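Local atomic coordinates of inulin fructotransferase (Bacillus sp. snu-7, PDB entry 2INV), a protein that cleaves inulin by intramolecular fructosyl transfer, releasing terminal units as a cyclic difructose anhydride. Residues A[256-261]-A[281-286]; A[319-324]-A[354-359]; A[290-295]-A[329-334]. All blocks are in the same frame, centred on the assembly; numbering follows the deposited sequence.

Interaction 1: A[256-261]-A[281-286]; sequences LIEFTG and RLLNGC
The backbone bonds come first: strands 258-260 and 281-283 run parallel, and their amides and carbonyls pair in a staggered order. R281 N gives to I257 O at 2.7 Å, F259 N to R281 O, L283 N to F259 O, each nearly along its C=O axis. The series runs on past the strand end, where G261 N reaches L283 O at 3.0 Å. G261 has a positive phi of 60°, a value that favours glycine. These are neighbouring rungs of a right-handed parallel beta-helix, one coil stacked on the next, with strands 232-240 and 320-323 continuing the same face on either side.

Among the apolar contacts, F259 and L282 point the same way, side by side; L282 CD1 meets F259 CD2 obliquely at 3.7 Å. Behind the ring, F259 CB packs against C286 SG at 3.8 Å. On the other face, E258 CG lies 4.0 Å from L283 CD1.

Polar side chains add two features. T260 OG1, anti to its backbone N (chi1 170°), donates to N284 OD1 at 2.8 Å, landing on a lone pair in the carbonyl plane. E258 and R281 lie alongside each other with carboxylate and guanidinium planes 6° apart; E258 OE1 sits over the guanidinium face and no N-H points at it, so any attraction is probably electrostatic alone, short of a salt bridge. The carboxylate bonds instead to R254 and S255, and R281 NH2 to R254 O.

Interaction 2: A[319-324]-A[354-359]; sequences VVHIAG and LIAGGD
The imidazole of H321 is the flat group here. L354 CD2 comes to within 3.8 Å of H321 CD2, and A356 CB approaches H321 CE1 at 3.6 Å; both methyls meet the ring obliquely. The ring of Y317, from the loop just before, stacks with it, and L283 of the adjoining strand 280-283, one coil back, also touches it. H321 CG stands anti to the backbone N (chi1 -171°), so the ring runs alongside L354, the two side chains pointing the same way. An alanine here would probably cost L354 CD2 and A356 CB their packing surface and Y317 its stacking partner.

On the opposite face I322 and I355 also lie side by side, I355 CD1 3.8 Å from I322 CB. L354 N bonds to V320 O at 2.9 Å with an almost straight 178° approach, and I322 N returns one to L354 O. Then the register slips by one: A356 N reaches I322 O only weakly, and G324 N bonds to G357 O at 3.2 Å from above the carbonyl plane. G324 O lies 3.0 Å from G358 CA, just where a side chain on G358 would clash. The slip is a beta bulge between parallel strands 320-323 and 354-357, on consecutive coils of the right-handed beta-helix.

Interaction 3: A[290-295]-A[329-334]; sequences LITANH and ISDNLF
N332 holds this contact together, and its side chain can be followed outward. CB, carrying CG anti to the carbonyl carbon (chi1 -64°), passes 3.6 Å from N294 O. From CG the amide forks between the two ends of the facing bend. OD1 takes the backbone N-H of N294 at 3.0 Å, in the carbonyl plane, and a second, weak bond from N294 ND2. ND2 donates to I291 O at 3.2 Å; I291 O lies close to the amide plane of N332, but the donor stands above the carbonyl plane of I291. That oxygen also accepts S330 N at 3.0 Å, so two bonds grip it. ND2 has a further partner in N366 OD1, one coil further on. With both ends engaged, the rotation of the amide is fixed, its plane 15° from that of N294. N294 behaves likewise, bonding to V267 and N270 of the coil before. Such buried asparagines, repeated at one bend from coil to coil, are well known in right-handed parallel beta-helices, where they satisfy backbone groups at the turn. Here A293 and D331 both have positive phi, and the chain turns at D331.

Beyond the bend, L333 N bonds to N294 O at 3.0 Å and the strands pair again. H295 and L333 run alongside, L333 CD2 4.0 Å from H295 NE2, while L333 O lies over one face of the imidazole near its rim. H295 NE2 bonds to E288 O of the second subunit. The D331 carboxylate also crosses the trimer interface, OD2 to T292 OG1 and OD1 to S330 OG, both of the second subunit; T292 OG1 and S330 OG of this chain pair in the same way with the D331 carboxylate of the third subunit.

Interactions 1 and 2 share one face of the beta-helix, their centres about 9 Å apart: strands 280-283 and 320-323 are neighbours, joined by probable hydrogen bonds such as L282 N to H321 O at 2.7 Å. Interaction 3 lies further round the coil and spans a corner between two faces; its first segment belongs to strand 285-299, which begins at the end of 281-286. Its centre is about 14 Å from that of interaction 2, and the two meet through V319 CG2, 3.3 Å from F334 CE2, and through I322 and I329. Interaction 3 alone touches other subunits. The side chains of I257 and N294 lie about 12 and 10 Å from a bound phosphonate, and that of H295 about 13 Å from a fructose.

Interaction 1: A[256-261]-A[281-286]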
loop_
_atom_site.group_PDB
_atom_site.type_symbol
_atom_site.label_atom_id
_atom_site.label_comp_id
_atom_site.label_asym_id
_atom_site.label_seq_id
_atom_site.Cartn_x
_atom_site.Cartn_y
_atom_site.Cartn_z
ATOM N N LEU A 256 -14.959 -6.692 -12.115
ATOM C CA LEU A 256 -14.257 -6.062 -11.005
ATOM C C LEU A 256 -12.962 -5.470 -11.534
ATOM O O LEU A 256 -12.537 -4.399 -11.108
ATOM C CB LEU A 256 -13.970 -7.075 -9.892
ATOM C CG LEU A 256 -15.194 -7.642 -9.167
ATOM C CD1 LEU A 256 -14.726 -8.568 -8.056
ATOM C CD2 LEU A 256 -16.050 -6.517 -8.594
ATOM N N ILE A 257 -12.338 -6.177 -12.466
ATOM C CA ILE A 257 -11.115 -5.706 -13.089
ATOM C C ILE A 257 -11.242 -6.013 -14.561
ATOM O O ILE A 257 -11.396 -7.168 -14.961
ATOM C CB ILE A 257 -9.870 -6.378 -12.507
ATOM C CG1 ILE A 257 -9.678 -5.917 -11.063
ATOM C CG2 ILE A 257 -8.643 -6.018 -13.347
ATOM C CD1 ILE A 257 -8.556 -6.606 -10.338
ATOM N N GLU A 258 -11.175 -4.963 -15.365
ATOM C CA GLU A 258 -11.360 -5.121 -16.789
ATOM C C GLU A 258 -10.349 -4.343 -17.612
ATOM O O GLU A 258 -10.369 -3.108 -17.656
ATOM C CB GLU A 258 -12.783 -4.687 -17.139
ATOM C CG GLU A 258 -13.252 -5.092 -18.496
ATOM C CD GLU A 258 -14.662 -4.615 -18.740
ATOM O OE1 GLU A 258 -15.507 -4.803 -17.833
ATOM O OE2 GLU A 258 -14.941 -4.057 -19.829
ATOM N N PHE A 259 -9.474 -5.088 -18.276
ATOM C CA PHE A 259 -8.434 -4.518 -19.120
ATOM C C PHE A 259 -8.766 -4.745 -20.591
ATOM O O PHE A 259 -9.133 -5.850 -20.969
ATOM C CB PHE A 259 -7.093 -5.232 -18.903
ATOM C CG PHE A 259 -6.446 -4.997 -17.568
ATOM C CD1 PHE A 259 -6.935 -4.055 -16.675
ATOM C CD2 PHE A 259 -5.285 -5.703 -17.230
ATOM C CE1 PHE A 259 -6.273 -3.814 -15.462
ATOM C CE2 PHE A 259 -4.629 -5.467 -16.038
ATOM C CZ PHE A 259 -5.122 -4.521 -15.151
ATOM N N THR A 260 -8.675 -3.719 -21.422
ATOM C CA THR A 260 -8.851 -3.980 -22.834
ATOM C C THR A 260 -7.564 -3.550 -23.503
ATOM O O THR A 260 -7.158 -2.392 -23.427
ATOM C CB THR A 260 -10.066 -3.278 -23.503
ATOM O OG1 THR A 260 -9.960 -3.441 -24.929
ATOM C CG2 THR A 260 -10.120 -1.809 -23.160
ATOM N N GLY A 261 -6.908 -4.523 -24.124
ATOM C CA GLY A 261 -5.666 -4.269 -24.825
ATOM C C GLY A 261 -4.533 -3.707 -23.985
ATOM O O GLY A 261 -3.744 -2.909 -24.486
ATOM N N ARG A 281 -11.498 -9.530 -16.273
ATOM C CA ARG A 281 -11.489 -9.671 -17.728
ATOM C C ARG A 281 -10.287 -9.102 -18.479
ATOM O O ARG A 281 -9.893 -7.953 -18.286
ATOM C CB ARG A 281 -12.759 -9.060 -18.315
ATOM C CG ARG A 281 -14.049 -9.629 -17.751
ATOM C CD ARG A 281 -15.247 -9.072 -18.504
ATOM N NE ARG A 281 -16.451 -9.038 -17.678
ATOM C CZ ARG A 281 -17.634 -8.605 -18.102
ATOM N NH1 ARG A 281 -17.771 -8.172 -19.348
ATOM N NH2 ARG A 281 -18.680 -8.605 -17.286
ATOM N N LEU A 282 -9.716 -9.929 -19.346
ATOM C CA LEU A 282 -8.591 -9.536 -20.190
ATOM C C LEU A 282 -9.112 -9.690 -21.610
ATOM O O LEU A 282 -9.150 -10.778 -22.186
ATOM C CB LEU A 282 -7.365 -10.420 -19.945
ATOM C CG LEU A 282 -6.216 -9.641 -19.291
ATOM C CD1 LEU A 282 -6.664 -9.056 -17.965
ATOM C CD2 LEU A 282 -5.014 -10.552 -19.095
ATOM N N LEU A 283 -9.542 -8.560 -22.151
ATOM C CA LEU A 283 -10.152 -8.472 -23.471
ATOM C C LEU A 283 -9.353 -7.789 -24.562
ATOM O O LEU A 283 -8.389 -7.071 -24.311
ATOM C CB LEU A 283 -11.480 -7.727 -23.342
ATOM C CG LEU A 283 -12.320 -8.126 -22.130
ATOM C CD1 LEU A 283 -13.465 -7.150 -21.925
ATOM C CD2 LEU A 283 -12.824 -9.535 -22.348
ATOM N N ASN A 284 -9.793 -8.031 -25.789
ATOM C CA ASN A 284 -9.212 -7.439 -26.974
ATOM C C ASN A 284 -7.687 -7.471 -26.979
ATOM O O ASN A 284 -7.022 -6.435 -27.000
ATOM C CB ASN A 284 -9.748 -6.016 -27.084
ATOM C CG ASN A 284 -11.255 -5.964 -26.900
ATOM O OD1 ASN A 284 -11.796 -5.022 -26.316
ATOM N ND2 ASN A 284 -11.939 -7.001 -27.373
ATOM N N GLY A 285 -7.158 -8.687 -26.920
ATOM C CA GLY A 285 -5.728 -8.907 -26.948
ATOM C C GLY A 285 -4.847 -8.264 -25.895
ATOM O O GLY A 285 -4.101 -7.334 -26.200
ATOM N N CYS A 286 -4.904 -8.754 -24.663
ATOM C CA CYS A 286 -4.035 -8.222 -23.620
ATOM C C CYS A 286 -2.840 -9.160 -23.646
ATOM O O CYS A 286 -3.008 -10.384 -23.649
ATOM C CB CYS A 286 -4.723 -8.260 -22.251
ATOM S SG CYS A 286 -6.077 -7.079 -22.070
#

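Interaction 2: A[319-324]-A[354-359]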
loop_
_atom_site.group_PDB
_atom_site.type_symbol
_atom_site.label_atom_id
_atom_site.label_comp_id
_atom_site.label_asym_id
_atom_site.label_seq_id
_atom_site.Cartn_x
_atom_site.Cartn_y
_atom_site.Cartn_z
ATOM N N VAL A 319 -15.067 -16.955 -14.479
ATOM C CA VAL A 319 -14.911 -15.921 -13.459
ATOM C C VAL A 319 -13.735 -15.068 -13.912
ATOM O O VAL A 319 -13.693 -13.858 -13.670
ATOM C CB VAL A 319 -14.590 -16.524 -12.077
ATOM C CG1 VAL A 319 -15.548 -17.660 -11.770
ATOM C CG2 VAL A 319 -13.159 -17.025 -12.046
ATOM N N VAL A 320 -12.777 -15.726 -14.558
ATOM C CA VAL A 320 -11.601 -15.061 -15.086
ATOM C C VAL A 320 -11.568 -15.364 -16.571
ATOM O O VAL A 320 -11.463 -16.528 -16.989
ATOM C CB VAL A 320 -10.312 -15.556 -14.408
ATOM C CG1 VAL A 320 -9.095 -15.012 -15.149
ATOM C CG2 VAL A 320 -10.287 -15.101 -12.958
ATOM N N HIS A 321 -11.653 -14.295 -17.354
ATOM C CA HIS A 321 -11.696 -14.391 -18.800
ATOM C C HIS A 321 -10.443 -13.791 -19.439
ATOM O O HIS A 321 -10.152 -12.601 -19.269
ATOM C CB HIS A 321 -12.958 -13.669 -19.260
ATOM C CG HIS A 321 -13.281 -13.852 -20.703
ATOM N ND1 HIS A 321 -12.625 -13.180 -21.711
ATOM C CD2 HIS A 321 -14.217 -14.620 -21.311
ATOM C CE1 HIS A 321 -13.146 -13.522 -22.876
ATOM N NE2 HIS A 321 -14.112 -14.393 -22.660
ATOM N N ILE A 322 -9.705 -14.617 -20.180
ATOM C CA ILE A 322 -8.470 -14.168 -20.822
ATOM C C ILE A 322 -8.466 -14.310 -22.343
ATOM O O ILE A 322 -8.688 -15.403 -22.891
ATOM C CB ILE A 322 -7.259 -14.948 -20.289
ATOM C CG1 ILE A 322 -7.273 -14.953 -18.753
ATOM C CG2 ILE A 322 -5.969 -14.308 -20.793
ATOM C CD1 ILE A 322 -7.065 -13.602 -18.120
ATOM N N ALA A 323 -8.209 -13.189 -23.010
ATOM C CA ALA A 323 -8.133 -13.140 -24.460
ATOM C C ALA A 323 -6.875 -12.323 -24.719
ATOM O O ALA A 323 -6.888 -11.093 -24.636
ATOM C CB ALA A 323 -9.348 -12.436 -25.047
ATOM N N GLY A 324 -5.784 -13.016 -25.012
ATOM C CA GLY A 324 -4.522 -12.352 -25.270
ATOM C C GLY A 324 -3.414 -13.384 -25.236
ATOM O O GLY A 324 -3.697 -14.589 -25.196
ATOM N N LEU A 354 -11.138 -19.226 -18.044
ATOM C CA LEU A 354 -11.344 -19.431 -19.470
ATOM C C LEU A 354 -10.323 -18.657 -20.280
ATOM O O LEU A 354 -10.181 -17.435 -20.155
ATOM C CB LEU A 354 -12.749 -19.004 -19.908
ATOM C CG LEU A 354 -12.954 -19.018 -21.425
ATOM C CD1 LEU A 354 -12.829 -20.443 -21.947
ATOM C CD2 LEU A 354 -14.318 -18.440 -21.762
ATOM N N ILE A 355 -9.621 -19.397 -21.122
ATOM C CA ILE A 355 -8.615 -18.842 -21.998
ATOM C C ILE A 355 -9.319 -18.828 -23.358
ATOM O O ILE A 355 -9.272 -19.787 -24.123
ATOM C CB ILE A 355 -7.353 -19.743 -21.958
ATOM C CG1 ILE A 355 -6.918 -19.928 -20.495
ATOM C CG2 ILE A 355 -6.219 -19.134 -22.756
ATOM C CD1 ILE A 355 -6.559 -18.626 -19.779
ATOM N N ALA A 356 -10.011 -17.718 -23.607
ATOM C CA ALA A 356 -10.811 -17.478 -24.810
ATOM C C ALA A 356 -10.082 -17.585 -26.132
ATOM O O ALA A 356 -10.639 -18.051 -27.129
ATOM C CB ALA A 356 -11.473 -16.104 -24.708
ATOM N N GLY A 357 -8.842 -17.127 -26.139
ATOM C CA GLY A 357 -8.056 -17.176 -27.347
ATOM C C GLY A 357 -6.696 -16.669 -26.973
ATOM O O GLY A 357 -6.523 -16.040 -25.929
ATOM N N GLY A 358 -5.714 -16.930 -27.811
ATOM C CA GLY A 358 -4.403 -16.449 -27.469
ATOM C C GLY A 358 -3.361 -17.535 -27.479
ATOM O O GLY A 358 -3.651 -18.741 -27.472
ATOM N N ASP A 359 -2.125 -17.071 -27.458
ATOM C CA ASP A 359 -0.976 -17.932 -27.504
ATOM C C ASP A 359 -0.113 -17.874 -26.260
ATOM O O ASP A 359 0.091 -16.804 -25.671
ATOM C CB ASP A 359 -0.136 -17.546 -28.713
ATOM C CG ASP A 359 1.079 -18.411 -28.870
ATOM O OD1 ASP A 359 0.915 -19.635 -29.048
ATOM O OD2 ASP A 359 2.198 -17.864 -28.811
#

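Interaction 3: A[290-295]-A[329-334]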
loop_
_atom_site.group_PDB
_atom_site.type_symbol
_atom_site.label_atom_id
_atom_site.label_comp_id
_atom_site.label_asym_id
_atom_site.label_seq_id
_atom_site.Cartn_x
_atom_site.Cartn_y
_atom_site.Cartn_z
ATOM N N LEU A 290 0.478 -10.241 -15.618
ATOM C CA LEU A 290 0.594 -11.095 -14.450
ATOM C C LEU A 290 -0.608 -10.947 -13.526
ATOM O O LEU A 290 -0.881 -9.857 -13.011
ATOM C CB LEU A 290 1.879 -10.747 -13.706
ATOM C CG LEU A 290 2.203 -11.469 -12.398
ATOM C CD1 LEU A 290 2.411 -12.953 -12.647
ATOM C CD2 LEU A 290 3.451 -10.847 -11.787
ATOM N N ILE A 291 -1.332 -12.049 -13.346
ATOM C CA ILE A 291 -2.507 -12.088 -12.481
ATOM C C ILE A 291 -2.147 -13.156 -11.468
ATOM O O ILE A 291 -2.284 -14.348 -11.742
ATOM C CB ILE A 291 -3.747 -12.527 -13.255
ATOM C CG1 ILE A 291 -3.812 -11.763 -14.580
ATOM C CG2 ILE A 291 -4.997 -12.271 -12.421
ATOM C CD1 ILE A 291 -4.061 -10.297 -14.422
ATOM N N THR A 292 -1.701 -12.737 -10.293
ATOM C CA THR A 292 -1.277 -13.703 -9.301
ATOM C C THR A 292 -1.541 -13.282 -7.865
ATOM O O THR A 292 -1.717 -12.098 -7.578
ATOM C CB THR A 292 0.227 -13.965 -9.491
ATOM O OG1 THR A 292 0.630 -15.113 -8.740
ATOM C CG2 THR A 292 1.036 -12.751 -9.037
ATOM N N ALA A 293 -1.554 -14.266 -6.970
ATOM C CA ALA A 293 -1.769 -14.020 -5.547
ATOM C C ALA A 293 -3.055 -13.250 -5.233
ATOM O O ALA A 293 -3.075 -12.409 -4.330
ATOM C CB ALA A 293 -0.574 -13.274 -4.973
ATOM N N ASN A 294 -4.127 -13.549 -5.959
ATOM C CA ASN A 294 -5.407 -12.877 -5.740
ATOM C C ASN A 294 -6.444 -13.861 -5.218
ATOM O O ASN A 294 -6.416 -15.046 -5.558
ATOM C CB ASN A 294 -5.948 -12.294 -7.051
ATOM C CG ASN A 294 -5.039 -11.244 -7.649
ATOM O OD1 ASN A 294 -4.915 -10.133 -7.128
ATOM N ND2 ASN A 294 -4.381 -11.599 -8.746
ATOM N N HIS A 295 -7.360 -13.374 -4.391
ATOM C CA HIS A 295 -8.428 -14.231 -3.897
ATOM C C HIS A 295 -9.647 -13.874 -4.721
ATOM O O HIS A 295 -10.135 -12.744 -4.681
ATOM C CB HIS A 295 -8.733 -14.001 -2.423
ATOM C CG HIS A 295 -9.586 -15.073 -1.819
ATOM N ND1 HIS A 295 -10.927 -15.210 -2.105
ATOM C CD2 HIS A 295 -9.302 -16.011 -0.886
ATOM C CE1 HIS A 295 -11.436 -16.181 -1.366
ATOM N NE2 HIS A 295 -10.469 -16.681 -0.617
ATOM N N ILE A 329 -1.572 -16.502 -15.176
ATOM C CA ILE A 329 -2.586 -16.526 -14.134
ATOM C C ILE A 329 -2.174 -17.629 -13.165
ATOM O O ILE A 329 -2.366 -18.817 -13.451
ATOM C CB ILE A 329 -3.980 -16.839 -14.722
ATOM C CG1 ILE A 329 -4.293 -15.865 -15.859
ATOM C CG2 ILE A 329 -5.041 -16.745 -13.643
ATOM C CD1 ILE A 329 -3.810 -16.326 -17.223
ATOM N N SER A 330 -1.615 -17.242 -12.021
ATOM C CA SER A 330 -1.154 -18.233 -11.062
ATOM C C SER A 330 -1.317 -17.834 -9.606
ATOM O O SER A 330 -1.650 -16.692 -9.286
ATOM C CB SER A 330 0.322 -18.530 -11.328
ATOM O OG SER A 330 1.081 -17.331 -11.246
ATOM N N ASP A 331 -1.062 -18.802 -8.733
ATOM C CA ASP A 331 -1.141 -18.601 -7.299
ATOM C C ASP A 331 -2.384 -17.824 -6.866
ATOM O O ASP A 331 -2.299 -16.915 -6.042
ATOM C CB ASP A 331 0.123 -17.885 -6.830
ATOM C CG ASP A 331 0.261 -17.878 -5.334
ATOM O OD1 ASP A 331 -0.021 -18.921 -4.711
ATOM O OD2 ASP A 331 0.675 -16.840 -4.779
ATOM N N ASN A 332 -3.532 -18.193 -7.431
ATOM C CA ASN A 332 -4.815 -17.553 -7.112
ATOM C C ASN A 332 -5.724 -18.564 -6.409
ATOM O O ASN A 332 -5.615 -19.768 -6.657
ATOM C CB ASN A 332 -5.515 -17.083 -8.394
ATOM C CG ASN A 332 -4.747 -15.996 -9.124
ATOM O OD1 ASN A 332 -4.475 -14.929 -8.570
ATOM N ND2 ASN A 332 -4.399 -16.259 -10.383
ATOM N N LEU A 333 -6.610 -18.085 -5.534
ATOM C CA LEU A 333 -7.538 -18.980 -4.844
ATOM C C LEU A 333 -8.967 -18.654 -5.277
ATOM O O LEU A 333 -9.455 -17.552 -5.035
ATOM C CB LEU A 333 -7.403 -18.841 -3.317
ATOM C CG LEU A 333 -8.006 -19.974 -2.460
ATOM C CD1 LEU A 333 -7.653 -19.758 -0.995
ATOM C CD2 LEU A 333 -9.515 -20.046 -2.635
ATOM N N PHE A 334 -9.619 -19.616 -5.928
ATOM C CA PHE A 334 -10.988 -19.434 -6.397
ATOM C C PHE A 334 -12.009 -20.104 -5.477
ATOM O O PHE A 334 -11.999 -21.322 -5.309
ATOM C CB PHE A 334 -11.168 -20.011 -7.807
ATOM C CG PHE A 334 -10.361 -19.316 -8.871
ATOM C CD1 PHE A 334 -8.990 -19.527 -8.974
ATOM C CD2 PHE A 334 -10.978 -18.469 -9.785
ATOM C CE1 PHE A 334 -8.242 -18.912 -9.970
ATOM C CE2 PHE A 334 -10.238 -17.843 -10.789
ATOM C CZ PHE A 334 -8.874 -18.065 -10.882
#